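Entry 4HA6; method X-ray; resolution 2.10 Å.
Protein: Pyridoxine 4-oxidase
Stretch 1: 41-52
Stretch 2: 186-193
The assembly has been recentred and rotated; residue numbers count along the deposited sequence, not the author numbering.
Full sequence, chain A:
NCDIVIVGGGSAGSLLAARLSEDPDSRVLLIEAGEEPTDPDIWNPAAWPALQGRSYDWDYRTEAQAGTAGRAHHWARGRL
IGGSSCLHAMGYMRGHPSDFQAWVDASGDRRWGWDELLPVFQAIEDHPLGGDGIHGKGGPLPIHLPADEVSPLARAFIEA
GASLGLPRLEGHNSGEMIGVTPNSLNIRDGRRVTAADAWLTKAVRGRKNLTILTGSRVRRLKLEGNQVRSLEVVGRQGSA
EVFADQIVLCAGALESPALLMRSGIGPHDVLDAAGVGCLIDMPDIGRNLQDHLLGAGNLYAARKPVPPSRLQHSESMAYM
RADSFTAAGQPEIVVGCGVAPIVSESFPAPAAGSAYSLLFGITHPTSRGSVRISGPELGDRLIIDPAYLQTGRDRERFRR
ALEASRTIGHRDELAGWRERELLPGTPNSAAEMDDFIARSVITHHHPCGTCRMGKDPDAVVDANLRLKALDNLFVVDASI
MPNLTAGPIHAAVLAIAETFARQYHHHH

Stretch 1 41-52: DIWNPAAWPALQ
Stretch 2 (186-193) NIRDGRRV

A single arginine on the outgoing strand of a β hairpin anchors a 3-10 turn segment of the same chain, 141 or more residues away, through two hydrogen bonds to consecutive backbone carbonyls and a modest apolar fringe.

The first stretch is short-wound: Asp41 to Trp43 closes a 3-10 segment that begins earlier in the chain, Asn44 breaks it with phi/psi of -85/107°, and Pro45 to Ala47 form a second. Asn44 N bonds back to Asp41 O at 3.1 Å, and Ala47 N to Asn44 O at 2.9 Å. Helical torsions continue through Leu51, and a type I turn runs from Pro49 to Gln52. The second stretch is a hairpin with a two-residue loop, its strands at Ile187-Arg188 and Arg191-Arg192. Its type I' turn spans Arg188 to Arg191, with Asp189 at 59/38° and Gly190 at 77/-1°; Arg188 N to Arg191 O and Arg191 N to Arg188 O, both 2.9 Å, close it, and Val193 N to Asn186 O at 3.0 Å continues the ladder. The positive phi of Gly190 favours glycine by itself.

The register is set at Trp43 and Arg192, whose CA atoms lie 4.9 Å apart. Arg192 N donates to Trp43 O at 3.1 Å and 167°, a nearly straight bond that fixes strand against turn. The CA-to-CB bond of Arg192 points toward the first stretch, and its side chain (chi1 94°, chi2 135°, chi3 63°, chi4 -153°) carries NE to Ile42 O, 2.6 Å away; the 123° angle makes this bond weak despite its shortness. Backbone and side chain of one residue thus serve neighbouring carbonyls.

The guanidinium then reaches NH2 to 3.8 Å from Trp48 CB, which lies at its edge, and to 4.1 Å from Leu51 CD2. A water extends the polar network: it donates to Asn44 O at 2.6 Å and to Ile42 O at 3.3 Å, though, once atoms elsewhere in the structure are counted, acceptors in reach outnumber its protons, so the two bonds need not both be made at once, and weakly accepts from Arg192 NH2 at 3.4 Å.

Around these polar contacts, side chains supply cover. Trp43 (chi1 -67°, chi2 -87°) sets CD1 3.8 Å from Arg192 CG, while Arg192 O lies at its ring edge; Trp43 CB also meets Arg191 CG at 4.0 Å, using the aliphatic part of that arginine. Pro45, ring pucker C-gamma exo, places CG 4.0 Å from CD1 of Ile187 (m, t), the apolar side-chain pair of the interface, and 3.5 Å from Gly190 O. The contact buries 370 Å² in all, with Arg192 the most heavily covered residue.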

# COMPACT_ATOMS: atom_id res chain seq x y z
N ASP A 41 -21.42 -2.40 -0.04
CA ASP A 41 -20.46 -3.33 0.57
C ASP A 41 -19.11 -2.66 0.86
O ASP A 41 -18.38 -3.07 1.77
CB ASP A 41 -20.27 -4.57 -0.32
CG ASP A 41 -21.52 -5.43 -0.44
OD1 ASP A 41 -22.27 -5.54 0.56
OD2 ASP A 41 -21.76 -5.99 -1.53
N ILE A 42 -18.79 -1.62 0.08
CA ILE A 42 -17.53 -0.88 0.20
C ILE A 42 -17.26 -0.34 1.62
O ILE A 42 -16.11 -0.33 2.08
CB ILE A 42 -17.46 0.29 -0.82
CG1 ILE A 42 -17.57 -0.23 -2.26
CG2 ILE A 42 -16.18 1.10 -0.65
CD1 ILE A 42 -17.51 0.88 -3.31
N TRP A 43 -18.32 0.08 2.31
CA TRP A 43 -18.19 0.69 3.64
C TRP A 43 -18.32 -0.31 4.79
O TRP A 43 -18.13 0.04 5.97
CB TRP A 43 -19.15 1.86 3.80
CG TRP A 43 -18.78 2.99 2.90
CD1 TRP A 43 -17.90 4.00 3.16
CD2 TRP A 43 -19.25 3.21 1.56
NE1 TRP A 43 -17.80 4.84 2.08
CE2 TRP A 43 -18.62 4.37 1.08
CE3 TRP A 43 -20.15 2.53 0.72
CZ2 TRP A 43 -18.87 4.88 -0.20
CZ3 TRP A 43 -20.39 3.04 -0.54
CH2 TRP A 43 -19.75 4.20 -0.99
N ASN A 44 -18.65 -1.54 4.44
CA ASN A 44 -18.70 -2.65 5.38
C ASN A 44 -17.30 -3.25 5.51
O ASN A 44 -16.83 -3.92 4.59
CB ASN A 44 -19.69 -3.69 4.86
CG ASN A 44 -19.82 -4.89 5.77
OD1 ASN A 44 -19.33 -4.89 6.90
ND2 ASN A 44 -20.49 -5.93 5.28
N PRO A 45 -16.62 -2.99 6.66
CA PRO A 45 -15.22 -3.41 6.86
C PRO A 45 -14.98 -4.90 6.62
O PRO A 45 -13.95 -5.29 6.04
CB PRO A 45 -14.97 -3.07 8.34
CG PRO A 45 -15.96 -1.99 8.67
CD PRO A 45 -17.18 -2.30 7.84
N ALA A 46 -15.95 -5.71 7.05
CA ALA A 46 -15.90 -7.17 6.95
C ALA A 46 -16.16 -7.70 5.54
O ALA A 46 -16.09 -8.91 5.30
CB ALA A 46 -16.88 -7.79 7.95
N ALA A 47 -16.44 -6.81 4.60
CA ALA A 47 -16.74 -7.21 3.23
C ALA A 47 -15.58 -6.97 2.26
O ALA A 47 -15.69 -7.29 1.07
CB ALA A 47 -18.00 -6.51 2.74
N TRP A 48 -14.47 -6.43 2.76
CA TRP A 48 -13.33 -6.05 1.90
C TRP A 48 -12.81 -7.12 0.91
O TRP A 48 -12.51 -6.77 -0.24
CB TRP A 48 -12.19 -5.39 2.71
CG TRP A 48 -11.31 -6.31 3.53
CD1 TRP A 48 -11.52 -6.71 4.83
CD2 TRP A 48 -10.08 -6.92 3.12
NE1 TRP A 48 -10.49 -7.54 5.24
CE2 TRP A 48 -9.60 -7.69 4.21
CE3 TRP A 48 -9.33 -6.91 1.93
CZ2 TRP A 48 -8.41 -8.43 4.15
CZ3 TRP A 48 -8.15 -7.65 1.86
CH2 TRP A 48 -7.71 -8.40 2.97
N PRO A 49 -12.71 -8.40 1.33
CA PRO A 49 -12.23 -9.38 0.35
C PRO A 49 -13.22 -9.62 -0.80
O PRO A 49 -12.78 -9.85 -1.93
CB PRO A 49 -12.06 -10.66 1.18
CG PRO A 49 -11.95 -10.20 2.59
CD PRO A 49 -12.87 -9.02 2.66
N ALA A 50 -14.53 -9.58 -0.52
CA ALA A 50 -15.55 -9.80 -1.55
C ALA A 50 -15.53 -8.71 -2.62
O ALA A 50 -15.98 -8.94 -3.75
CB ALA A 50 -16.94 -9.90 -0.91
N LEU A 51 -15.00 -7.54 -2.26
CA LEU A 51 -14.83 -6.42 -3.19
C LEU A 51 -13.97 -6.76 -4.42
O LEU A 51 -14.17 -6.18 -5.50
CB LEU A 51 -14.23 -5.21 -2.46
CG LEU A 51 -15.16 -4.18 -1.82
CD1 LEU A 51 -16.24 -4.83 -0.97
CD2 LEU A 51 -14.36 -3.18 -0.99
N GLN A 52 -13.02 -7.68 -4.25
CA GLN A 52 -12.09 -8.03 -5.33
C GLN A 52 -12.81 -8.74 -6.49
O GLN A 52 -13.77 -9.49 -6.28
CB GLN A 52 -10.94 -8.89 -4.79
CG GLN A 52 -10.07 -8.15 -3.78
CD GLN A 52 -9.17 -9.09 -2.96
OE1 GLN A 52 -8.64 -10.07 -3.48
NE2 GLN A 52 -9.01 -8.77 -1.67
N ASN A 186 -8.85 2.49 10.07
CA ASN A 186 -9.59 3.66 9.62
C ASN A 186 -11.07 3.33 9.57
O ASN A 186 -11.62 3.06 8.50
CB ASN A 186 -9.14 4.16 8.24
CG ASN A 186 -7.69 4.62 8.23
OD1 ASN A 186 -6.97 4.39 7.25
ND2 ASN A 186 -7.25 5.29 9.30
N ILE A 187 -11.69 3.34 10.75
CA ILE A 187 -13.11 3.03 10.92
C ILE A 187 -13.68 4.08 11.88
O ILE A 187 -13.01 4.50 12.83
CB ILE A 187 -13.32 1.61 11.52
CG1 ILE A 187 -12.77 0.53 10.58
CG2 ILE A 187 -14.79 1.33 11.79
CD1 ILE A 187 -12.98 -0.90 11.08
N ARG A 188 -14.90 4.54 11.60
CA ARG A 188 -15.63 5.42 12.51
C ARG A 188 -17.11 5.04 12.48
O ARG A 188 -17.70 4.94 11.40
CB ARG A 188 -15.45 6.90 12.12
CG ARG A 188 -16.38 7.84 12.89
CD ARG A 188 -15.68 9.14 13.28
NE ARG A 188 -14.60 8.91 14.24
CZ ARG A 188 -13.66 9.81 14.55
NH1 ARG A 188 -13.67 11.01 13.99
NH2 ARG A 188 -12.72 9.50 15.43
N ASP A 189 -17.68 4.81 13.66
CA ASP A 189 -19.08 4.40 13.82
C ASP A 189 -19.38 3.11 13.07
O ASP A 189 -20.44 2.96 12.46
CB ASP A 189 -20.02 5.52 13.36
CG ASP A 189 -19.74 6.85 14.06
OD1 ASP A 189 -19.32 6.82 15.24
OD2 ASP A 189 -19.93 7.91 13.43
N GLY A 190 -18.43 2.18 13.10
CA GLY A 190 -18.58 0.91 12.43
C GLY A 190 -18.38 0.99 10.93
O GLY A 190 -18.46 -0.03 10.24
N ARG A 191 -18.12 2.19 10.42
CA ARG A 191 -17.97 2.38 8.98
C ARG A 191 -16.53 2.59 8.54
O ARG A 191 -15.80 3.38 9.14
CB ARG A 191 -18.78 3.58 8.51
CG ARG A 191 -19.85 3.22 7.53
CD ARG A 191 -21.16 3.04 8.26
NE ARG A 191 -21.55 4.29 8.91
CZ ARG A 191 -22.45 5.13 8.42
NH1 ARG A 191 -23.07 4.86 7.28
NH2 ARG A 191 -22.74 6.25 9.07
N ARG A 192 -16.13 1.90 7.47
CA ARG A 192 -14.84 2.16 6.87
C ARG A 192 -14.78 3.63 6.47
O ARG A 192 -15.80 4.22 6.06
CB ARG A 192 -14.58 1.24 5.67
CG ARG A 192 -14.95 1.84 4.33
CD ARG A 192 -13.89 1.61 3.27
NE ARG A 192 -13.68 0.20 2.97
CZ ARG A 192 -12.53 -0.29 2.52
NH1 ARG A 192 -11.52 0.54 2.33
NH2 ARG A 192 -12.38 -1.58 2.26
N VAL A 193 -13.62 4.24 6.64
CA VAL A 193 -13.42 5.63 6.22
C VAL A 193 -12.28 5.68 5.20
O VAL A 193 -11.15 5.28 5.50
CB VAL A 193 -13.10 6.55 7.41
CG1 VAL A 193 -12.87 7.97 6.92
CG2 VAL A 193 -14.22 6.51 8.44
O HOH W 1 -15.22 -3.42 2.60